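PDB 6J5Y: FAA hydrolase family protein from Pseudomonas aeruginosa, which probably hydrolyses fumarylpyruvate to fumarate and pyruvate, using a bound manganese ion, as a member of the FAH superfamily. Local coordinates for residues C28-H36 with S171-S179; H156-D164 with V210-D221. All blocks are in the same frame, centred on the assembly; numbering follows the deposited sequence.

Contact 1 (C28-H36 with S171-S179). With PYR (pyruvic acid), chain B.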
loop_
_atom_site.group_PDB
_atom_site.type_symbol
_atom_site.label_atom_id
_atom_site.label_comp_id
_atom_site.label_asym_id
_atom_site.label_seq_id
_atom_site.Cartn_x
_atom_site.Cartn_y
_atom_site.Cartn_z
ATOM N N CYS A 28 -2.920 5.077 3.814
ATOM C CA CYS A 28 -2.020 5.213 2.658
ATOM C C CYS A 28 -1.346 6.571 2.784
ATOM O O CYS A 28 -2.030 7.553 3.211
ATOM C CB CYS A 28 -2.766 5.084 1.333
ATOM S SG CYS A 28 -3.679 3.535 1.122
ATOM N N VAL A 29 -0.051 6.615 2.488
ATOM C CA VAL A 29 0.710 7.896 2.448
ATOM C C VAL A 29 0.870 8.296 0.982
ATOM O O VAL A 29 1.347 7.454 0.169
ATOM C CB VAL A 29 2.068 7.816 3.169
ATOM C CG1 VAL A 29 2.674 9.209 3.285
ATOM C CG2 VAL A 29 1.972 7.173 4.543
ATOM N N GLY A 30 0.473 9.522 0.654
ATOM C CA GLY A 30 0.627 10.082 -0.696
ATOM C C GLY A 30 1.844 10.985 -0.790
ATOM O O GLY A 30 2.150 11.715 0.200
ATOM N N ARG A 31 2.534 10.904 -1.925
ATOM C CA ARG A 31 3.718 11.732 -2.285
ATOM C C ARG A 31 4.807 11.548 -1.227
ATOM O O ARG A 31 5.267 12.567 -0.651
ATOM C CB ARG A 31 3.319 13.209 -2.447
ATOM C CG ARG A 31 2.495 13.478 -3.697
ATOM C CD ARG A 31 2.029 14.921 -3.843
ATOM N NE ARG A 31 0.770 14.940 -4.566
ATOM C CZ ARG A 31 -0.180 15.853 -4.434
ATOM N NH1 ARG A 31 -0.022 16.865 -3.601
ATOM N NH2 ARG A 31 -1.292 15.745 -5.143
ATOM N N ASN A 32 5.204 10.299 -0.947
ATOM C CA ASN A 32 6.206 10.019 0.109
ATOM C C ASN A 32 7.574 9.668 -0.475
ATOM O O ASN A 32 8.421 9.230 0.292
ATOM C CB ASN A 32 5.768 8.896 1.054
ATOM C CG ASN A 32 6.321 9.072 2.450
ATOM O OD1 ASN A 32 6.819 10.145 2.792
ATOM N ND2 ASN A 32 6.178 8.044 3.275
ATOM N N TYR A 33 7.784 9.866 -1.774
ATOM C CA TYR A 33 9.104 9.730 -2.429
ATOM C C TYR A 33 9.290 11.001 -3.249
ATOM O O TYR A 33 8.395 11.279 -4.056
ATOM C CB TYR A 33 9.176 8.474 -3.301
ATOM C CG TYR A 33 9.231 7.149 -2.573
ATOM C CD1 TYR A 33 8.078 6.551 -2.094
ATOM C CD2 TYR A 33 10.422 6.459 -2.409
ATOM C CE1 TYR A 33 8.104 5.316 -1.468
ATOM C CE2 TYR A 33 10.465 5.218 -1.784
ATOM C CZ TYR A 33 9.298 4.646 -1.304
ATOM O OH TYR A 33 9.307 3.434 -0.660
ATOM N N ALA A 34 10.377 11.735 -3.027
ATOM C CA ALA A 34 10.619 13.057 -3.656
ATOM C C ALA A 34 10.513 12.915 -5.176
ATOM O O ALA A 34 9.807 13.723 -5.794
ATOM C CB ALA A 34 11.969 13.602 -3.229
ATOM N N ALA A 35 11.137 11.880 -5.753
ATOM C CA ALA A 35 11.178 11.658 -7.222
ATOM C C ALA A 35 9.748 11.485 -7.743
ATOM O O ALA A 35 9.427 12.074 -8.786
ATOM C CB ALA A 35 12.071 10.487 -7.565
ATOM N N HIS A 36 8.894 10.732 -7.040
ATOM C CA HIS A 36 7.462 10.553 -7.418
ATOM C C HIS A 36 6.685 11.873 -7.314
ATOM O O HIS A 36 5.923 12.182 -8.254
ATOM C CB HIS A 36 6.783 9.479 -6.561
ATOM C CG HIS A 36 5.361 9.259 -6.945
ATOM N ND1 HIS A 36 4.988 8.953 -8.237
ATOM C CD2 HIS A 36 4.221 9.326 -6.226
ATOM C CE1 HIS A 36 3.673 8.833 -8.288
ATOM N NE2 HIS A 36 3.184 9.047 -7.067
ATOM N N SER A 171 13.488 1.822 -6.709
ATOM C CA SER A 171 13.986 2.780 -5.702
ATOM C C SER A 171 14.364 1.991 -4.461
ATOM O O SER A 171 14.521 0.755 -4.573
ATOM C CB SER A 171 12.956 3.845 -5.426
ATOM O OG SER A 171 13.408 4.732 -4.413
ATOM N N ASP A 172 14.442 2.673 -3.323
ATOM C CA ASP A 172 14.794 2.085 -2.012
ATOM C C ASP A 172 13.893 2.712 -0.945
ATOM O O ASP A 172 13.718 3.956 -0.953
ATOM C CB ASP A 172 16.274 2.290 -1.682
ATOM C CG ASP A 172 16.735 1.315 -0.625
ATOM O OD1 ASP A 172 16.292 1.449 0.530
ATOM O OD2 ASP A 172 17.472 0.382 -0.983
ATOM N N ILE A 173 13.401 1.898 -0.017
ATOM C CA ILE A 173 12.520 2.396 1.081
ATOM C C ILE A 173 13.238 3.494 1.867
ATOM O O ILE A 173 12.547 4.230 2.566
ATOM C CB ILE A 173 12.030 1.264 1.992
ATOM C CG1 ILE A 173 13.139 0.662 2.850
ATOM C CG2 ILE A 173 11.308 0.204 1.175
ATOM C CD1 ILE A 173 12.641 -0.417 3.788
ATOM N N ASP A 174 14.566 3.616 1.756
ATOM C CA ASP A 174 15.329 4.645 2.512
ATOM C C ASP A 174 15.118 6.016 1.854
ATOM O O ASP A 174 15.534 6.984 2.464
ATOM C CB ASP A 174 16.794 4.236 2.700
ATOM C CG ASP A 174 17.678 4.480 1.495
ATOM O OD1 ASP A 174 17.178 5.068 0.519
ATOM O OD2 ASP A 174 18.871 4.070 1.542
ATOM N N GLN A 175 14.417 6.077 0.716
ATOM C CA GLN A 175 14.014 7.310 -0.010
ATOM C C GLN A 175 12.667 7.851 0.509
ATOM O O GLN A 175 12.213 8.881 -0.022
ATOM C CB GLN A 175 13.902 7.008 -1.511
ATOM C CG GLN A 175 15.217 6.652 -2.184
ATOM C CD GLN A 175 16.215 7.781 -2.149
ATOM O OE1 GLN A 175 17.295 7.656 -1.585
ATOM N NE2 GLN A 175 15.856 8.904 -2.746
ATOM N N LEU A 176 12.019 7.189 1.478
ATOM C CA LEU A 176 10.725 7.656 2.052
ATOM C C LEU A 176 10.974 9.030 2.675
ATOM O O LEU A 176 11.980 9.145 3.412
ATOM C CB LEU A 176 10.220 6.678 3.123
ATOM C CG LEU A 176 9.674 5.332 2.635
ATOM C CD1 LEU A 176 9.361 4.425 3.826
ATOM C CD2 LEU A 176 8.430 5.518 1.786
ATOM N N ILE A 177 10.113 10.015 2.405
ATOM C CA ILE A 177 10.243 11.382 2.993
ATOM C C ILE A 177 9.919 11.267 4.485
ATOM O O ILE A 177 10.751 11.671 5.309
ATOM C CB ILE A 177 9.366 12.428 2.279
ATOM C CG1 ILE A 177 9.746 12.589 0.799
ATOM C CG2 ILE A 177 9.436 13.751 3.025
ATOM C CD1 ILE A 177 8.724 13.344 -0.050
ATOM N N TRP A 178 8.761 10.709 4.817
ATOM C CA TRP A 178 8.447 10.213 6.180
ATOM C C TRP A 178 8.727 8.710 6.224
ATOM O O TRP A 178 7.980 7.950 5.632
ATOM C CB TRP A 178 7.009 10.546 6.589
ATOM C CG TRP A 178 6.756 12.009 6.794
ATOM C CD1 TRP A 178 7.666 13.012 6.998
ATOM C CD2 TRP A 178 5.466 12.628 6.849
ATOM N NE1 TRP A 178 7.029 14.208 7.172
ATOM C CE2 TRP A 178 5.681 14.011 7.065
ATOM C CE3 TRP A 178 4.160 12.149 6.724
ATOM C CZ2 TRP A 178 4.625 14.914 7.178
ATOM C CZ3 TRP A 178 3.120 13.043 6.841
ATOM C CH2 TRP A 178 3.357 14.405 7.041
ATOM N N SER A 179 9.800 8.318 6.901
ATOM C CA SER A 179 10.158 6.907 7.195
ATOM C C SER A 179 8.953 6.185 7.812
ATOM O O SER A 179 8.002 6.858 8.251
ATOM C CB SER A 179 11.339 6.877 8.140
ATOM O OG SER A 179 10.970 7.413 9.416
HETATM C C PYR B . 1.277 7.890 -3.599
HETATM O O PYR B . 1.591 6.725 -3.279
HETATM O OXT PYR B . 2.134 8.792 -3.753
HETATM C CA PYR B . -0.004 8.140 -3.709
HETATM O O3 PYR B . -0.792 7.225 -3.438
HETATM C CB PYR B . -0.599 9.459 -4.104
HETATM O O HOH W 1 12.454 10.839 -1.428
#
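Asn32 meets the backbone of Ile177 and Trp178 with three hydrogen bonds, and the tight part of this contact joins these bonds to the packing of the Tyr33 ring. Asn32 OD1 accepts from Trp178 N at 2.9 Å, an almost straight bond (170° at the hydrogen), while Asn32 ND2 gives a more bent one to Trp178 O at 3.0 Å. Both ends of the amide thus close on the two polar atoms of a single residue, which fixes the rotation of the group; chi2 of 14° is the setting that presents them together. The main-chain Asn32 O adds a third bond, from Ile177 N at 2.8 Å. ND2 also donates to Thr201 O, so the buried amide is tied to a third piece of chain.

Next to this polar knot the Tyr33 ring packs against Leu176. Although CB starts away from 171-179, chi1 of -71° sets CG anti to the carbonyl carbon, and the ring swings back until Tyr33 CE1 lies 3.3 Å from Leu176 CD2. Asp172 O sits at the ring edge, in its plane, 3.6 Å from Tyr33 CE2, and Gln175 CB comes up obliquely at CD2.

The looser side runs past the partly exposed Ala34 and the exposed Gln175. There a water accepts from Ala34 N; its link to Gln175 O is too short to be trusted. Ile177 CD1 lies against Arg31 O, at 3.6 Å, and Ala34 N.

Asp172 OD1 accepts from Asp174 N in an Asx turn and also from Ala157 N. On the far side of 28-36, Arg31 N donates to pyruvate OXT at 2.8 Å, and the edge of the His36 ring lies beside the same oxygen. The contact therefore backs the strand-to-helix loop of the pyruvate pocket in this FAH-family active site.

Contact 2 (H156-D164 with V210-D221)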
loop_
_atom_site.group_PDB
_atom_site.type_symbol
_atom_site.label_atom_id
_atom_site.label_comp_id
_atom_site.label_asym_id
_atom_site.label_seq_id
_atom_site.Cartn_x
_atom_site.Cartn_y
_atom_site.Cartn_z
ATOM N N HIS A 156 16.611 0.287 4.938
ATOM C CA HIS A 156 17.160 0.136 3.567
ATOM C C HIS A 156 16.541 -1.124 2.962
ATOM O O HIS A 156 16.470 -2.145 3.686
ATOM C CB HIS A 156 18.701 0.064 3.622
ATOM C CG HIS A 156 19.339 1.238 4.292
ATOM N ND1 HIS A 156 19.718 2.376 3.591
ATOM C CD2 HIS A 156 19.654 1.472 5.586
ATOM C CE1 HIS A 156 20.256 3.246 4.424
ATOM N NE2 HIS A 156 20.234 2.712 5.662
ATOM N N ALA A 157 16.095 -1.055 1.708
ATOM C CA ALA A 157 15.554 -2.200 0.935
ATOM C C ALA A 157 15.174 -1.739 -0.471
ATOM O O ALA A 157 14.386 -0.787 -0.570
ATOM C CB ALA A 157 14.339 -2.791 1.621
ATOM N N ALA A 158 15.680 -2.399 -1.521
ATOM C CA ALA A 158 15.252 -2.106 -2.904
ATOM C C ALA A 158 13.768 -2.469 -3.008
ATOM O O ALA A 158 13.336 -3.488 -2.385
ATOM C CB ALA A 158 16.070 -2.837 -3.948
ATOM N N ILE A 159 13.040 -1.617 -3.721
ATOM C CA ILE A 159 11.590 -1.723 -4.045
ATOM C C ILE A 159 11.461 -1.530 -5.556
ATOM O O ILE A 159 12.026 -0.539 -6.123
ATOM C CB ILE A 159 10.761 -0.714 -3.235
ATOM C CG1 ILE A 159 9.262 -0.781 -3.565
ATOM C CG2 ILE A 159 11.325 0.698 -3.382
ATOM C CD1 ILE A 159 8.374 -0.148 -2.519
ATOM N N SER A 160 10.774 -2.453 -6.208
ATOM C CA SER A 160 10.760 -2.554 -7.684
ATOM C C SER A 160 9.399 -3.061 -8.166
ATOM O O SER A 160 8.747 -3.881 -7.447
ATOM C CB SER A 160 11.869 -3.444 -8.136
ATOM O OG SER A 160 11.544 -4.792 -7.818
ATOM N N LEU A 161 8.998 -2.599 -9.344
ATOM C CA LEU A 161 7.772 -3.054 -10.032
ATOM C C LEU A 161 8.118 -3.240 -11.498
ATOM O O LEU A 161 8.637 -2.273 -12.125
ATOM C CB LEU A 161 6.645 -2.033 -9.890
ATOM C CG LEU A 161 5.284 -2.522 -10.384
ATOM C CD1 LEU A 161 4.176 -1.787 -9.669
ATOM C CD2 LEU A 161 5.124 -2.347 -11.879
ATOM N N GLN A 162 7.847 -4.428 -12.022
ATOM C CA GLN A 162 8.012 -4.662 -13.466
ATOM C C GLN A 162 6.644 -4.980 -14.050
ATOM O O GLN A 162 5.767 -5.534 -13.330
ATOM C CB GLN A 162 9.108 -5.693 -13.729
ATOM C CG GLN A 162 8.853 -7.054 -13.114
ATOM C CD GLN A 162 9.753 -8.092 -13.732
ATOM O OE1 GLN A 162 9.296 -8.980 -14.452
ATOM N NE2 GLN A 162 11.046 -7.950 -13.480
ATOM N N VAL A 163 6.433 -4.539 -15.291
ATOM C CA VAL A 163 5.225 -4.896 -16.067
ATOM C C VAL A 163 5.713 -5.619 -17.316
ATOM O O VAL A 163 6.499 -5.005 -18.084
ATOM C CB VAL A 163 4.360 -3.668 -16.404
ATOM C CG1 VAL A 163 3.214 -4.047 -17.321
ATOM C CG2 VAL A 163 3.847 -2.980 -15.137
ATOM N N ASP A 164 5.255 -6.856 -17.500
ATOM C CA ASP A 164 5.559 -7.686 -18.693
ATOM C C ASP A 164 7.074 -7.724 -18.887
ATOM O O ASP A 164 7.512 -7.550 -20.032
ATOM C CB ASP A 164 4.843 -7.126 -19.920
ATOM C CG ASP A 164 3.332 -7.289 -19.867
ATOM O OD1 ASP A 164 2.859 -8.210 -19.164
ATOM O OD2 ASP A 164 2.643 -6.515 -20.543
ATOM N N VAL A 210 -1.798 0.543 -16.772
ATOM C CA VAL A 210 -1.676 -0.904 -17.030
ATOM C C VAL A 210 -2.951 -1.242 -17.807
ATOM O O VAL A 210 -3.965 -0.554 -17.558
ATOM C CB VAL A 210 -1.457 -1.590 -15.668
ATOM C CG1 VAL A 210 -2.738 -1.943 -14.946
ATOM C CG2 VAL A 210 -0.528 -2.775 -15.762
ATOM N N GLU A 211 -2.873 -2.144 -18.786
ATOM C CA GLU A 211 -4.025 -2.514 -19.639
ATOM C C GLU A 211 -4.344 -3.994 -19.420
ATOM O O GLU A 211 -3.495 -4.730 -18.852
ATOM C CB GLU A 211 -3.742 -2.145 -21.097
ATOM C CG GLU A 211 -2.631 -2.939 -21.766
ATOM C CD GLU A 211 -2.488 -2.631 -23.255
ATOM O OE1 GLU A 211 -1.454 -2.976 -23.843
ATOM O OE2 GLU A 211 -3.429 -2.060 -23.825
ATOM N N ARG A 212 -5.543 -4.416 -19.790
ATOM C CA ARG A 212 -5.964 -5.828 -19.600
ATOM C C ARG A 212 -4.960 -6.744 -20.301
ATOM O O ARG A 212 -4.565 -6.442 -21.454
ATOM C CB ARG A 212 -7.374 -6.101 -20.128
ATOM C CG ARG A 212 -8.417 -5.094 -19.669
ATOM C CD ARG A 212 -8.926 -4.271 -20.830
ATOM N NE ARG A 212 -10.267 -4.673 -21.202
ATOM C CZ ARG A 212 -10.849 -4.417 -22.369
ATOM N NH1 ARG A 212 -10.207 -3.761 -23.325
ATOM N NH2 ARG A 212 -12.088 -4.824 -22.573
ATOM N N GLY A 213 -4.619 -7.856 -19.653
ATOM C CA GLY A 213 -3.706 -8.866 -20.212
ATOM C C GLY A 213 -2.281 -8.671 -19.751
ATOM O O GLY A 213 -1.555 -9.659 -19.781
ATOM N N GLU A 214 -1.899 -7.470 -19.300
ATOM C CA GLU A 214 -0.545 -7.176 -18.763
ATOM C C GLU A 214 -0.374 -7.776 -17.365
ATOM O O GLU A 214 -1.338 -7.755 -16.563
ATOM C CB GLU A 214 -0.269 -5.675 -18.639
ATOM C CG GLU A 214 -0.216 -4.969 -19.971
ATOM C CD GLU A 214 0.380 -3.573 -19.905
ATOM O OE1 GLU A 214 -0.190 -2.718 -19.209
ATOM O OE2 GLU A 214 1.425 -3.352 -20.560
ATOM N N ARG A 215 0.860 -8.175 -17.069
ATOM C CA ARG A 215 1.284 -8.832 -15.813
ATOM C C ARG A 215 2.220 -7.872 -15.084
ATOM O O ARG A 215 3.094 -7.289 -15.749
ATOM C CB ARG A 215 2.004 -10.143 -16.144
ATOM C CG ARG A 215 1.553 -11.356 -15.343
ATOM C CD ARG A 215 1.929 -12.636 -16.072
ATOM N NE ARG A 215 3.231 -13.178 -15.698
ATOM C CZ ARG A 215 4.036 -13.863 -16.504
ATOM N NH1 ARG A 215 5.186 -14.330 -16.049
ATOM N NH2 ARG A 215 3.716 -14.058 -17.773
ATOM N N MET A 216 2.063 -7.746 -13.769
ATOM C CA MET A 216 2.910 -6.905 -12.888
ATOM C C MET A 216 3.651 -7.842 -11.936
ATOM O O MET A 216 3.027 -8.835 -11.511
ATOM C CB MET A 216 2.062 -5.945 -12.049
ATOM C CG MET A 216 1.477 -4.777 -12.824
ATOM S SD MET A 216 0.175 -3.929 -11.869
ATOM C CE MET A 216 -1.198 -5.065 -12.052
ATOM N N LEU A 217 4.907 -7.525 -11.593
ATOM C CA LEU A 217 5.626 -8.208 -10.485
ATOM C C LEU A 217 6.330 -7.148 -9.633
ATOM O O LEU A 217 7.236 -6.475 -10.121
ATOM C CB LEU A 217 6.597 -9.234 -11.063
ATOM C CG LEU A 217 7.214 -10.210 -10.061
ATOM C CD1 LEU A 217 6.170 -11.169 -9.515
ATOM C CD2 LEU A 217 8.369 -10.966 -10.705
ATOM N N GLY A 218 5.885 -6.997 -8.398
ATOM C CA GLY A 218 6.542 -6.144 -7.410
ATOM C C GLY A 218 7.415 -6.980 -6.510
ATOM O O GLY A 218 7.147 -8.166 -6.361
ATOM N N ALA A 219 8.435 -6.369 -5.937
ATOM C CA ALA A 219 9.286 -7.036 -4.951
ATOM C C ALA A 219 9.864 -5.990 -4.008
ATOM O O ALA A 219 10.092 -4.842 -4.420
ATOM C CB ALA A 219 10.319 -7.853 -5.662
ATOM N N ILE A 220 10.057 -6.391 -2.761
ATOM C CA ILE A 220 10.921 -5.648 -1.809
ATOM C C ILE A 220 11.897 -6.634 -1.187
ATOM O O ILE A 220 11.434 -7.711 -0.762
ATOM C CB ILE A 220 10.065 -4.896 -0.774
ATOM C CG1 ILE A 220 9.058 -3.983 -1.487
ATOM C CG2 ILE A 220 10.971 -4.174 0.209
ATOM C CD1 ILE A 220 8.000 -3.348 -0.612
ATOM N N ASP A 221 13.169 -6.233 -1.085
ATOM C CA ASP A 221 14.240 -7.044 -0.442
ATOM C C ASP A 221 13.751 -7.615 0.892
ATOM O O ASP A 221 13.281 -6.837 1.764
ATOM C CB ASP A 221 15.513 -6.242 -0.187
ATOM C CG ASP A 221 16.233 -5.819 -1.453
ATOM O OD1 ASP A 221 16.014 -6.443 -2.488
ATOM O OD2 ASP A 221 17.016 -4.869 -1.379
#
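Ser160 and Ala219 form a hydrogen-bonded pair, as do Gln162 and Leu217; each pair exchanges two backbone bonds, the shortest being Leu217 N to Gln162 O at 2.8 Å. Leu161 with Gly218 is the non-hydrogen-bonded pair between them; Ile159 with Ile220 and Val163 with Met216 flank them. The strand axes run 4.6 Å apart at closest approach and 168° from parallel, which establishes a regular antiparallel ladder.

Carboxylates extend the bonding at both ends. Asp221 OD2 accepts from Ala158 N at 2.8 Å, well above the carboxylate plane, while Asp221 N returns a bond to Ala158 O. At the other end Asp164 OD1 takes Arg215 N at 2.9 Å, again from above its plane, and Asp164 N donates to Arg215 O. Each aspartate thus uses its side chain where a further carbonyl would serve in a longer ladder.

Apolar contacts gather on the face of Ile159, Leu161 and Val163. Ile159 and Ile220 run alongside one another off the sheet, with their CD1 atoms 3.7 Å apart. Val163 sends CG2 to Met216 CG at 3.8 Å; its CG1, anti to the backbone N (chi1 174°), lies by Arg215 O and the Glu214 carboxylate. Tyr81 and Ile83 of strand 79-89 cover this face. On the other face Gln162 CG rests 3.7 Å from Leu217 CB, the two chains side by side.

Like charges meet near the turn: Asp164 OD2 and Glu214 OE2 are 3.4 Å apart, their carboxylates 65° from coplanar, a proximity that might raise the proton affinity of one. Glu214 OE1 meanwhile accepts from Glu211 N across a type II beta turn. Strands 158-163 and 215-220 are neighbours inside a five-stranded mixed sheet, whose apolar face packs on strand 79-89 of the eight-stranded sheet in this FAH fold.

How the contacts relate
From the N terminus, 28-36 comes first, leaving strand 26-30 of the eight-stranded sheet for helix 34-39. The chain next reaches 156-164, then doubles back through strand 166-172 into 171-179, where contact 1 closes a loop of 134 residues. Contact 2 closes later, when 210-221 returns to 156-164 across 45 residues. Their segments alternate, so the two loops cross and neither nests in the other. Strands 158-163 and 166-172 are sheet neighbours, and the contacts touch where Asp174 OD2 meets His156 ND1. Contact 1 thereby joins the pyruvate-pocket loop to the loop that follows outer strand 166-172, while contact 2 binds strands within the five-stranded sheet.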